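Long-range contacts in transmembrane oligosaccharyl transferase (Archaeoglobus fulgidus, PDB 3WAJ), which belongs to the STT3/AglB family of membrane-embedded transferases of the GT-C class and binds a zinc ion in the crystal: residues L27-W33 and F151-L157; L143-V147 and A432-A436; L119-V124 and F168-S172; F82-L86 and L210-S214. The contacts are given in a common frame with arbitrary orientation. Residue numbers count along the deposited sequence, not the author numbering.

Interaction 1: residues L27-W33 and F151-L157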
loop_
_atom_site.group_PDB
_atom_site.type_symbol
_atom_site.label_atom_id
_atom_site.label_comp_id
_atom_site.label_asym_id
_atom_site.label_seq_id
_atom_site.Cartn_x
_atom_site.Cartn_y
_atom_site.Cartn_z
ATOM N N LEU A 27 13.399 -1.968 -19.413
ATOM C CA LEU A 27 12.757 -1.100 -18.428
ATOM C C LEU A 27 12.286 -1.856 -17.181
ATOM O O LEU A 27 12.471 -1.390 -16.062
ATOM C CB LEU A 27 11.586 -0.340 -19.070
ATOM C CG LEU A 27 11.773 1.156 -19.339
ATOM C CD1 LEU A 27 13.202 1.465 -19.711
ATOM C CD2 LEU A 27 10.820 1.641 -20.424
ATOM N N ARG A 28 11.697 -3.032 -17.345
ATOM C CA ARG A 28 11.059 -3.677 -16.191
ATOM C C ARG A 28 11.870 -4.734 -15.445
ATOM O O ARG A 28 11.647 -4.961 -14.259
ATOM C CB ARG A 28 9.678 -4.203 -16.577
ATOM C CG ARG A 28 8.693 -3.089 -16.821
ATOM C CD ARG A 28 7.737 -3.411 -17.954
ATOM N NE ARG A 28 7.101 -2.194 -18.453
ATOM C CZ ARG A 28 5.810 -1.946 -18.334
ATOM N NH1 ARG A 28 5.039 -2.847 -17.765
ATOM N NH2 ARG A 28 5.290 -0.820 -18.794
ATOM N N ILE A 29 12.807 -5.369 -16.137
ATOM C CA ILE A 29 13.619 -6.424 -15.535
ATOM C C ILE A 29 15.055 -5.962 -15.290
ATOM O O ILE A 29 15.643 -6.254 -14.248
ATOM C CB ILE A 29 13.598 -7.695 -16.409
ATOM C CG1 ILE A 29 12.154 -8.173 -16.588
ATOM C CG2 ILE A 29 14.489 -8.789 -15.831
ATOM C CD1 ILE A 29 12.021 -9.615 -17.011
ATOM N N LEU A 30 15.605 -5.217 -16.245
ATOM C CA LEU A 30 17.025 -4.835 -16.227
ATOM C C LEU A 30 17.333 -3.580 -15.413
ATOM O O LEU A 30 18.246 -3.572 -14.587
ATOM C CB LEU A 30 17.547 -4.654 -17.654
ATOM C CG LEU A 30 18.287 -5.801 -18.338
ATOM C CD1 LEU A 30 17.755 -7.172 -17.946
ATOM C CD2 LEU A 30 18.225 -5.607 -19.846
ATOM N N ASN A 31 16.588 -2.512 -15.664
ATOM C CA ASN A 31 16.775 -1.269 -14.918
ATOM C C ASN A 31 16.787 -1.387 -13.378
ATOM O O ASN A 31 17.715 -0.885 -12.742
ATOM C CB ASN A 31 15.782 -0.201 -15.389
ATOM C CG ASN A 31 16.342 0.658 -16.493
ATOM O OD1 ASN A 31 16.728 0.154 -17.549
ATOM N ND2 ASN A 31 16.396 1.965 -16.258
ATOM N N PRO A 32 15.779 -2.058 -12.774
ATOM C CA PRO A 32 15.802 -2.081 -11.308
ATOM C C PRO A 32 16.438 -3.350 -10.738
ATOM O O PRO A 32 16.315 -3.581 -9.537
ATOM C CB PRO A 32 14.313 -2.057 -10.955
ATOM C CG PRO A 32 13.695 -2.906 -12.039
ATOM C CD PRO A 32 14.527 -2.650 -13.297
ATOM N N TRP A 33 17.099 -4.146 -11.576
ATOM C CA TRP A 33 17.668 -5.429 -11.157
ATOM C C TRP A 33 18.419 -5.402 -9.808
ATOM O O TRP A 33 18.236 -6.292 -8.967
ATOM C CB TRP A 33 18.583 -5.983 -12.261
ATOM C CG TRP A 33 19.150 -7.307 -11.921
ATOM C CD1 TRP A 33 20.247 -7.556 -11.150
ATOM C CD2 TRP A 33 18.648 -8.584 -12.333
ATOM N NE1 TRP A 33 20.458 -8.910 -11.055
ATOM C CE2 TRP A 33 19.494 -9.566 -11.772
ATOM C CE3 TRP A 33 17.561 -8.993 -13.120
ATOM C CZ2 TRP A 33 19.286 -10.934 -11.969
ATOM C CZ3 TRP A 33 17.358 -10.346 -13.321
ATOM C CH2 TRP A 33 18.216 -11.306 -12.746
ATOM N N PHE A 151 1.478 2.822 -13.850
ATOM C CA PHE A 151 1.368 1.615 -14.650
ATOM C C PHE A 151 2.706 0.921 -14.757
ATOM O O PHE A 151 2.770 -0.298 -14.700
ATOM C CB PHE A 151 0.833 1.934 -16.037
ATOM C CG PHE A 151 0.883 0.776 -16.986
ATOM C CD1 PHE A 151 -0.150 -0.152 -17.030
ATOM C CD2 PHE A 151 1.949 0.628 -17.870
ATOM C CE1 PHE A 151 -0.111 -1.240 -17.923
ATOM C CE2 PHE A 151 1.996 -0.447 -18.776
ATOM C CZ PHE A 151 0.963 -1.381 -18.802
ATOM N N LEU A 152 3.773 1.699 -14.910
ATOM C CA LEU A 152 5.128 1.147 -14.943
ATOM C C LEU A 152 5.631 0.748 -13.551
ATOM O O LEU A 152 6.184 -0.347 -13.374
ATOM C CB LEU A 152 6.101 2.148 -15.584
ATOM C CG LEU A 152 7.576 1.748 -15.601
ATOM C CD1 LEU A 152 7.835 0.619 -16.607
ATOM C CD2 LEU A 152 8.451 2.951 -15.897
ATOM N N GLN A 153 5.449 1.631 -12.569
ATOM C CA GLN A 153 5.960 1.374 -11.223
ATOM C C GLN A 153 5.414 0.074 -10.632
ATOM O O GLN A 153 6.117 -0.627 -9.916
ATOM C CB GLN A 153 5.684 2.561 -10.304
ATOM C CG GLN A 153 6.631 3.731 -10.534
ATOM C CD GLN A 153 6.114 5.022 -9.922
ATOM O OE1 GLN A 153 5.042 5.047 -9.308
ATOM N NE2 GLN A 153 6.870 6.104 -10.095
ATOM N N ARG A 154 4.172 -0.255 -10.973
ATOM C CA ARG A 154 3.516 -1.475 -10.504
ATOM C C ARG A 154 3.653 -2.661 -11.460
ATOM O O ARG A 154 2.917 -3.640 -11.367
ATOM C CB ARG A 154 2.050 -1.164 -10.223
ATOM C CG ARG A 154 1.927 -0.292 -9.002
ATOM C CD ARG A 154 0.567 0.210 -8.765
ATOM N NE ARG A 154 0.622 1.134 -7.637
ATOM C CZ ARG A 154 -0.434 1.695 -7.057
ATOM N NH1 ARG A 154 -1.660 1.434 -7.499
ATOM N NH2 ARG A 154 -0.256 2.517 -6.030
ATOM N N SER A 155 4.639 -2.577 -12.348
ATOM C CA SER A 155 4.782 -3.515 -13.452
ATOM C C SER A 155 6.260 -3.861 -13.601
ATOM O O SER A 155 6.699 -4.517 -14.547
ATOM C CB SER A 155 4.264 -2.844 -14.714
ATOM O OG SER A 155 4.028 -3.784 -15.724
ATOM N N ILE A 156 7.013 -3.388 -12.625
ATOM C CA ILE A 156 8.457 -3.525 -12.550
ATOM C C ILE A 156 8.822 -4.834 -11.829
ATOM O O ILE A 156 7.995 -5.398 -11.098
ATOM C CB ILE A 156 9.018 -2.285 -11.795
ATOM C CG1 ILE A 156 9.959 -1.501 -12.679
ATOM C CG2 ILE A 156 9.658 -2.633 -10.474
ATOM C CD1 ILE A 156 9.269 -0.981 -13.885
ATOM N N LEU A 157 10.043 -5.323 -12.055
ATOM C CA LEU A 157 10.604 -6.453 -11.306
ATOM C C LEU A 157 10.300 -6.310 -9.810
ATOM O O LEU A 157 10.560 -5.258 -9.210
ATOM C CB LEU A 157 12.127 -6.470 -11.477
ATOM C CG LEU A 157 12.993 -7.722 -11.632
ATOM C CD1 LEU A 157 14.275 -7.493 -10.875
ATOM C CD2 LEU A 157 12.318 -9.011 -11.198
#

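Interaction 2: residues L143-V147 and A432-A436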
loop_
_atom_site.group_PDB
_atom_site.type_symbol
_atom_site.label_atom_id
_atom_site.label_comp_id
_atom_site.label_asym_id
_atom_site.label_seq_id
_atom_site.Cartn_x
_atom_site.Cartn_y
_atom_site.Cartn_z
ATOM N N LEU A 143 4.027 2.000 -27.529
ATOM C CA LEU A 143 3.761 3.059 -26.565
ATOM C C LEU A 143 3.482 2.527 -25.164
ATOM O O LEU A 143 3.917 3.120 -24.172
ATOM C CB LEU A 143 2.619 3.952 -27.049
ATOM C CG LEU A 143 3.005 4.843 -28.230
ATOM C CD1 LEU A 143 1.854 5.742 -28.606
ATOM C CD2 LEU A 143 4.232 5.665 -27.874
ATOM N N ILE A 144 2.773 1.405 -25.077
ATOM C CA ILE A 144 2.466 0.814 -23.774
ATOM C C ILE A 144 3.736 0.235 -23.155
ATOM O O ILE A 144 3.863 0.153 -21.934
ATOM C CB ILE A 144 1.346 -0.261 -23.871
ATOM C CG1 ILE A 144 0.740 -0.556 -22.487
ATOM C CG2 ILE A 144 1.843 -1.531 -24.576
ATOM C CD1 ILE A 144 0.023 0.635 -21.857
ATOM N N ALA A 145 4.688 -0.135 -24.010
ATOM C CA ALA A 145 5.957 -0.681 -23.548
ATOM C C ALA A 145 6.833 0.375 -22.866
ATOM O O ALA A 145 7.782 0.036 -22.165
ATOM C CB ALA A 145 6.707 -1.348 -24.697
ATOM N N ILE A 146 6.513 1.650 -23.066
ATOM C CA ILE A 146 7.332 2.731 -22.510
ATOM C C ILE A 146 6.585 3.773 -21.673
ATOM O O ILE A 146 7.204 4.681 -21.139
ATOM C CB ILE A 146 8.126 3.479 -23.616
ATOM C CG1 ILE A 146 7.204 3.864 -24.777
ATOM C CG2 ILE A 146 9.248 2.622 -24.140
ATOM C CD1 ILE A 146 7.349 5.290 -25.226
ATOM N N VAL A 147 5.265 3.675 -21.568
ATOM C CA VAL A 147 4.530 4.660 -20.766
ATOM C C VAL A 147 5.105 4.588 -19.337
ATOM O O VAL A 147 5.496 3.510 -18.876
ATOM C CB VAL A 147 2.999 4.571 -21.001
ATOM C CG1 VAL A 147 2.507 3.132 -20.852
ATOM C CG2 VAL A 147 2.249 5.509 -20.069
ATOM N N ALA A 432 -3.206 4.351 -18.563
ATOM C CA ALA A 432 -2.040 3.974 -19.353
ATOM C C ALA A 432 -2.424 3.403 -20.725
ATOM O O ALA A 432 -2.024 3.933 -21.760
ATOM C CB ALA A 432 -1.191 2.990 -18.585
ATOM N N ALA A 433 -3.207 2.329 -20.728
ATOM C CA ALA A 433 -3.681 1.743 -21.976
ATOM C C ALA A 433 -4.462 2.754 -22.797
ATOM O O ALA A 433 -4.393 2.726 -24.022
ATOM C CB ALA A 433 -4.533 0.520 -21.712
ATOM N N VAL A 434 -5.211 3.635 -22.132
ATOM C CA VAL A 434 -5.974 4.654 -22.846
ATOM C C VAL A 434 -5.049 5.605 -23.581
ATOM O O VAL A 434 -5.217 5.844 -24.776
ATOM C CB VAL A 434 -6.874 5.498 -21.925
ATOM C CG1 VAL A 434 -7.515 6.633 -22.727
ATOM C CG2 VAL A 434 -7.935 4.650 -21.271
ATOM N N SER A 435 -4.071 6.145 -22.863
ATOM C CA SER A 435 -3.161 7.126 -23.451
ATOM C C SER A 435 -2.274 6.510 -24.536
ATOM O O SER A 435 -1.778 7.222 -25.412
ATOM C CB SER A 435 -2.304 7.791 -22.380
ATOM O OG SER A 435 -1.130 7.041 -22.150
ATOM N N ALA A 436 -2.091 5.189 -24.492
ATOM C CA ALA A 436 -1.283 4.491 -25.503
ATOM C C ALA A 436 -2.035 4.189 -26.817
ATOM O O ALA A 436 -1.433 4.163 -27.896
ATOM C CB ALA A 436 -0.701 3.217 -24.924
#

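Interaction 3: residues L119-V124 and F168-S172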
loop_
_atom_site.group_PDB
_atom_site.type_symbol
_atom_site.label_atom_id
_atom_site.label_comp_id
_atom_site.label_asym_id
_atom_site.label_seq_id
_atom_site.Cartn_x
_atom_site.Cartn_y
_atom_site.Cartn_z
ATOM N N LEU A 119 4.061 -8.573 -21.526
ATOM C CA LEU A 119 2.993 -9.252 -22.252
ATOM C C LEU A 119 1.813 -8.331 -22.570
ATOM O O LEU A 119 0.940 -8.705 -23.350
ATOM C CB LEU A 119 2.484 -10.477 -21.470
ATOM C CG LEU A 119 3.344 -11.731 -21.273
ATOM C CD1 LEU A 119 2.533 -12.828 -20.585
ATOM C CD2 LEU A 119 3.895 -12.242 -22.585
ATOM N N ALA A 120 1.781 -7.136 -21.973
ATOM C CA ALA A 120 0.668 -6.195 -22.189
ATOM C C ALA A 120 0.608 -5.738 -23.641
ATOM O O ALA A 120 -0.402 -5.174 -24.084
ATOM C CB ALA A 120 0.765 -5.001 -21.252
ATOM N N ILE A 121 1.705 -5.970 -24.363
ATOM C CA ILE A 121 1.756 -5.754 -25.805
ATOM C C ILE A 121 0.574 -6.459 -26.486
ATOM O O ILE A 121 -0.161 -5.840 -27.261
ATOM C CB ILE A 121 3.106 -6.240 -26.392
ATOM C CG1 ILE A 121 4.099 -5.080 -26.502
ATOM C CG2 ILE A 121 2.929 -6.861 -27.769
ATOM C CD1 ILE A 121 4.285 -4.300 -25.233
ATOM N N LEU A 122 0.374 -7.737 -26.164
ATOM C CA LEU A 122 -0.670 -8.543 -26.809
ATOM C C LEU A 122 -2.110 -7.962 -26.717
ATOM O O LEU A 122 -2.732 -7.699 -27.752
ATOM C CB LEU A 122 -0.594 -10.017 -26.370
ATOM C CG LEU A 122 0.812 -10.628 -26.368
ATOM C CD1 LEU A 122 0.778 -12.131 -26.084
ATOM C CD2 LEU A 122 1.529 -10.345 -27.679
ATOM N N PRO A 123 -2.629 -7.727 -25.493
ATOM C CA PRO A 123 -3.997 -7.186 -25.436
ATOM C C PRO A 123 -4.112 -5.796 -26.056
ATOM O O PRO A 123 -5.172 -5.486 -26.608
ATOM C CB PRO A 123 -4.290 -7.088 -23.933
ATOM C CG PRO A 123 -3.205 -7.850 -23.256
ATOM C CD PRO A 123 -2.024 -7.832 -24.154
ATOM N N VAL A 124 -3.067 -4.971 -25.949
ATOM C CA VAL A 124 -3.136 -3.622 -26.511
ATOM C C VAL A 124 -3.185 -3.677 -28.034
ATOM O O VAL A 124 -4.141 -3.186 -28.632
ATOM C CB VAL A 124 -2.000 -2.710 -26.037
ATOM C CG1 VAL A 124 -2.037 -1.395 -26.801
ATOM C CG2 VAL A 124 -2.131 -2.444 -24.550
ATOM N N PHE A 168 -4.113 -5.566 -17.662
ATOM C CA PHE A 168 -3.956 -6.592 -18.684
ATOM C C PHE A 168 -5.295 -7.262 -19.014
ATOM O O PHE A 168 -5.660 -7.373 -20.177
ATOM C CB PHE A 168 -2.914 -7.627 -18.233
ATOM C CG PHE A 168 -2.569 -8.658 -19.282
ATOM C CD1 PHE A 168 -1.376 -8.576 -19.977
ATOM C CD2 PHE A 168 -3.426 -9.723 -19.548
ATOM C CE1 PHE A 168 -1.042 -9.524 -20.925
ATOM C CE2 PHE A 168 -3.107 -10.670 -20.502
ATOM C CZ PHE A 168 -1.909 -10.572 -21.193
ATOM N N TRP A 169 -6.033 -7.717 -18.010
ATOM C CA TRP A 169 -7.281 -8.406 -18.314
ATOM C C TRP A 169 -8.400 -7.456 -18.758
ATOM O O TRP A 169 -9.289 -7.857 -19.512
ATOM C CB TRP A 169 -7.719 -9.336 -17.163
ATOM C CG TRP A 169 -6.731 -10.465 -16.921
ATOM C CD1 TRP A 169 -5.971 -10.673 -15.797
ATOM C CD2 TRP A 169 -6.376 -11.516 -17.840
ATOM N NE1 TRP A 169 -5.181 -11.789 -15.959
ATOM C CE2 TRP A 169 -5.405 -12.321 -17.202
ATOM C CE3 TRP A 169 -6.783 -11.850 -19.135
ATOM C CZ2 TRP A 169 -4.838 -13.449 -17.823
ATOM C CZ3 TRP A 169 -6.226 -12.963 -19.748
ATOM C CH2 TRP A 169 -5.260 -13.749 -19.093
ATOM N N GLN A 170 -8.369 -6.202 -18.312
ATOM C CA GLN A 170 -9.416 -5.264 -18.723
ATOM C C GLN A 170 -9.309 -4.976 -20.217
ATOM O O GLN A 170 -10.288 -5.104 -20.958
ATOM C CB GLN A 170 -9.357 -3.947 -17.949
ATOM C CG GLN A 170 -10.540 -3.029 -18.262
ATOM C CD GLN A 170 -10.276 -1.583 -17.895
ATOM O OE1 GLN A 170 -10.887 -1.036 -16.971
ATOM N NE2 GLN A 170 -9.361 -0.954 -18.618
ATOM N N VAL A 171 -8.108 -4.586 -20.640
ATOM C CA VAL A 171 -7.806 -4.355 -22.049
ATOM C C VAL A 171 -8.057 -5.621 -22.869
ATOM O O VAL A 171 -8.672 -5.564 -23.934
ATOM C CB VAL A 171 -6.362 -3.870 -22.231
ATOM C CG1 VAL A 171 -6.059 -3.600 -23.707
ATOM C CG2 VAL A 171 -6.134 -2.612 -21.410
ATOM N N SER A 172 -7.581 -6.755 -22.364
ATOM C CA SER A 172 -7.830 -8.053 -22.988
ATOM C C SER A 172 -9.310 -8.281 -23.181
ATOM O O SER A 172 -9.728 -8.749 -24.236
ATOM C CB SER A 172 -7.268 -9.202 -22.138
ATOM O OG SER A 172 -5.859 -9.230 -22.192
#

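Interaction 4: residues F82-L86 and L210-S214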
loop_
_atom_site.group_PDB
_atom_site.type_symbol
_atom_site.label_atom_id
_atom_site.label_comp_id
_atom_site.label_asym_id
_atom_site.label_seq_id
_atom_site.Cartn_x
_atom_site.Cartn_y
_atom_site.Cartn_z
ATOM N N PHE A 82 -7.452 -10.226 -1.807
ATOM C CA PHE A 82 -6.516 -10.498 -2.912
ATOM C C PHE A 82 -6.985 -11.686 -3.725
ATOM O O PHE A 82 -7.255 -12.755 -3.175
ATOM C CB PHE A 82 -5.099 -10.764 -2.395
ATOM C CG PHE A 82 -4.328 -9.522 -2.071
ATOM C CD1 PHE A 82 -4.976 -8.286 -1.949
ATOM C CD2 PHE A 82 -2.949 -9.575 -1.908
ATOM C CE1 PHE A 82 -4.251 -7.120 -1.638
ATOM C CE2 PHE A 82 -2.213 -8.417 -1.605
ATOM C CZ PHE A 82 -2.865 -7.189 -1.470
ATOM N N GLY A 83 -7.084 -11.492 -5.033
ATOM C CA GLY A 83 -7.745 -12.452 -5.898
ATOM C C GLY A 83 -6.997 -13.743 -6.175
ATOM O O GLY A 83 -5.768 -13.807 -6.052
ATOM N N PRO A 84 -7.746 -14.787 -6.570
ATOM C CA PRO A 84 -7.120 -16.069 -6.895
ATOM C C PRO A 84 -6.248 -16.034 -8.143
ATOM O O PRO A 84 -5.338 -16.860 -8.210
ATOM C CB PRO A 84 -8.314 -17.018 -7.093
ATOM C CG PRO A 84 -9.519 -16.119 -7.314
ATOM C CD PRO A 84 -9.222 -14.872 -6.535
ATOM N N PHE A 85 -6.480 -15.135 -9.098
ATOM C CA PHE A 85 -5.637 -15.164 -10.297
ATOM C C PHE A 85 -4.140 -15.135 -9.975
ATOM O O PHE A 85 -3.374 -16.016 -10.389
ATOM C CB PHE A 85 -5.949 -14.049 -11.301
ATOM C CG PHE A 85 -4.936 -13.986 -12.419
ATOM C CD1 PHE A 85 -3.954 -13.008 -12.432
ATOM C CD2 PHE A 85 -4.922 -14.957 -13.419
ATOM C CE1 PHE A 85 -2.986 -12.975 -13.438
ATOM C CE2 PHE A 85 -3.963 -14.929 -14.443
ATOM C CZ PHE A 85 -2.990 -13.935 -14.452
ATOM N N LEU A 86 -3.718 -14.113 -9.235
ATOM C CA LEU A 86 -2.291 -13.932 -8.956
ATOM C C LEU A 86 -1.835 -14.935 -7.915
ATOM O O LEU A 86 -0.712 -15.424 -7.991
ATOM C CB LEU A 86 -1.998 -12.512 -8.468
ATOM C CG LEU A 86 -0.739 -11.778 -8.955
ATOM C CD1 LEU A 86 -0.265 -10.744 -7.914
ATOM C CD2 LEU A 86 0.386 -12.721 -9.356
ATOM N N LEU A 210 -11.176 -13.704 -15.743
ATOM C CA LEU A 210 -9.827 -13.556 -15.189
ATOM C C LEU A 210 -9.652 -12.172 -14.580
ATOM O O LEU A 210 -8.994 -12.016 -13.543
ATOM C CB LEU A 210 -8.760 -13.848 -16.238
ATOM C CG LEU A 210 -8.722 -15.319 -16.642
ATOM C CD1 LEU A 210 -7.617 -15.607 -17.639
ATOM C CD2 LEU A 210 -8.565 -16.194 -15.413
ATOM N N TYR A 211 -10.279 -11.175 -15.202
ATOM C CA TYR A 211 -10.288 -9.814 -14.655
ATOM C C TYR A 211 -10.864 -9.773 -13.223
ATOM O O TYR A 211 -10.205 -9.306 -12.292
ATOM C CB TYR A 211 -11.032 -8.864 -15.609
ATOM C CG TYR A 211 -11.051 -7.420 -15.169
ATOM C CD1 TYR A 211 -9.933 -6.832 -14.601
ATOM C CD2 TYR A 211 -12.183 -6.643 -15.331
ATOM C CE1 TYR A 211 -9.949 -5.512 -14.192
ATOM C CE2 TYR A 211 -12.206 -5.315 -14.926
ATOM C CZ TYR A 211 -11.085 -4.759 -14.358
ATOM O OH TYR A 211 -11.095 -3.446 -13.948
ATOM N N VAL A 212 -12.079 -10.282 -13.036
ATOM C CA VAL A 212 -12.680 -10.328 -11.696
ATOM C C VAL A 212 -11.860 -11.213 -10.757
ATOM O O VAL A 212 -11.792 -10.966 -9.559
ATOM C CB VAL A 212 -14.156 -10.829 -11.741
ATOM C CG1 VAL A 212 -14.832 -10.662 -10.379
ATOM C CG2 VAL A 212 -14.960 -10.098 -12.817
ATOM N N LEU A 213 -11.222 -12.246 -11.298
ATOM C CA LEU A 213 -10.429 -13.144 -10.448
ATOM C C LEU A 213 -9.089 -12.502 -10.058
ATOM O O LEU A 213 -8.414 -12.965 -9.136
ATOM C CB LEU A 213 -10.244 -14.524 -11.098
ATOM C CG LEU A 213 -11.500 -15.389 -11.261
ATOM C CD1 LEU A 213 -11.173 -16.827 -11.697
ATOM C CD2 LEU A 213 -12.312 -15.397 -9.974
ATOM N N SER A 214 -8.710 -11.429 -10.752
ATOM C CA SER A 214 -7.508 -10.670 -10.386
ATOM C C SER A 214 -7.847 -9.590 -9.381
ATOM O O SER A 214 -7.026 -9.208 -8.551
ATOM C CB SER A 214 -6.866 -10.014 -11.609
ATOM O OG SER A 214 -6.478 -10.970 -12.556
HETATM O O HOH W 1 -7.195 -8.806 -5.862
HETATM O O HOH W 2 -5.276 -11.536 -8.261
#

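Interaction 1: residues L27-W33 and F151-L157
A long side chain can be buried by matching each part of its length to a different surface, and Arg-28 follows that rule. The CA-to-CB bond points sideways, and chi1 m, chi2 144° and chi3 t then carry the guanidinium across to the other segment. Arg-28 CG meets Ile-156 CD1 at 3.7 Å. Leu-152, with chi1 t and chi2 p, places CD1 over one face of the guanidinium, 3.4 Å from Arg-28 NE. Near the plane, Arg-28 NH2 approaches Phe-151 CE2 at 3.3 Å and Arg-28 NH1 lies 2.5 Å from Ser-155 OG, at an angle too poor for a hydrogen bond. Leu-157, off-rotamer at both chi angles, sets CB 3.9 Å from Pro-32 CG and CD1 4.3 Å from Trp-33 CE3. The contact joins the end of helix 19-30 to the turn after helix 150-153 in the STT3 membrane helix bundle, with helix 474-491 against Leu-27 and Leu-152, helix 102-118 against Ile-29, and the Ser-155 side chain about 12 Å from the zinc ion. Between these segments the guanidinium has no salt bridge, so its burial rests on close cover; the hydrogen bond is the backbone's, from Leu-157 N to Arg-28 O at 2.7 Å.

Interaction 2: residues L143-V147 and A432-A436
This is a buried, largely apolar contact in which alanines let two segments come close, where the end of helix 134-144 and the turn after it lie against helix 429-446. No hydrogen bond crosses it. Closeness is greatest at Leu-143 and Ala-436, whose CA atoms are 5.3 Å apart and whose CB atoms touch at 4.0 Å. Ile-144 then spans one turn of the partner helix: its CD1 is 4.1 Å from Ala-436 CB and 4.2 Å from Ala-432 CB, and only 3.8 Å from the backbone Ala-433 N. Val-147 closes the other end, with CG1 4.3 Å from Ala-432 CB. Ser-435 turns its hydroxyl inward to its own helix, Ser-435 OG donating to Ala-432 O at 3.3 Å. Phe-151 of helix 150-153 covers both Ile-144 and Ala-432. Ala-432 and Ala-436, four apart, give helix 429-446 a small-xxx-small face, a pattern that lets helices of polytopic membrane proteins pack closely; here it receives the end of helix 134-144 and the residues after it.

Interaction 3: residues L119-V124 and F168-S172
The clearest interaction here is a CH-pi contact: Pro-123 CG sits over one face of the Phe-168 ring, 3.6 Å from its centroid and 13° off the normal. Phe-168, with chi1 t, reaches across to offer that face, while its edge meets the backbone, Phe-168 CE1 lying 3.2 Å from Leu-119 O. Ordinary apolar contacts flank the CH-pi pair. Leu-119 CB is 3.7 Å from Phe-168 CE1, and one turn further along Val-171 CG1 touches Pro-123 CB at 3.9 Å and Val-124 CG2 at 4.2 Å. Thus the start of helix 121-131 is packed against the first half of helix 163-181, two neighbours in the helical bundle of the STT3 family region; Val-171 also touches Ala-433 of helix 429-446. The one side-chain hydroxyl at the contact, Ser-172 OG, donates to Phe-168 O at 2.7 Å, within its own helix. That hydroxyl still serves as a packing surface, since Pro-123 CG comes to 3.2 Å from Ser-172 OG where the two CA atoms are 4.6 Å apart.

Interaction 4: residues F82-L86 and L210-S214
Phe-85 lays its side chain along the last turn of helix 199-214, with CB 4.3 Å from Leu-213 CB, Phe-85 CD2 4.3 Å from Leu-210 CD2, and Phe-85 CD1 3.2 Å from Ser-214 OG. The principle is a helix beginning where another finishes: one amide at the start of helix 84-96 bonds directly to a carbonyl at the end of helix 199-214, and two more reach the last carbonyl through water. Phe-85 N donates to Leu-213 O at 2.9 Å and 167°. Pro-84 N is close to the same Leu-213 O, 3.2 Å, but has no hydrogen to give, and Pro-84 CG packs on Leu-213 CD2 at 3.9 Å. Gly-83, the N-cap, brings its CA to 3.3 Å from Leu-213 O in a CA-H...O contact; a CB there would clash with that oxygen. Two waters extend the joint. One accepts from Gly-83 N at 2.8 Å and lies 2.7 Å from Ser-214 O; the other donates to Ser-214 O at 2.9 Å and accepts from Leu-86 N at 3.2 Å. Ser-214 OG donates to Leu-210 O at 2.9 Å. The Ser-214 side chain is about 12 Å from the zinc ion, and neighbouring Phe-82 touches the zinc ligand Asp-47. Around the joint, Trp-165 and Trp-169 of helix 163-181 meet Phe-85 edge-to-face, helix 243-261 covers Leu-213, and Tyr-51 of helix 47-60 touches Leu-86.

How the interactions relate
The four contacts form a row through the helical bundle: centres of interactions 1 and 2 are 15 Å apart, 2 and 3 11 Å, and 3 and 4 15 Å, whereas 1 and 4 lie 21 Å apart without touching. Each consecutive pair is in contact, Phe-151 on Ala-432, Val-171 on Ala-433 and Trp-169 on Ser-214. Helices 121-131 and 134-144 link 3 to 2, helices 134-144 and 150-153 link 2 to 1, and helices 163-181 and 199-214 link 3 to 4. Along the sequence, interaction 3 is nested within 4, and the other pairs cross. Interactions 1 and 4 each have a serine side chain about 12 Å from the zinc ion.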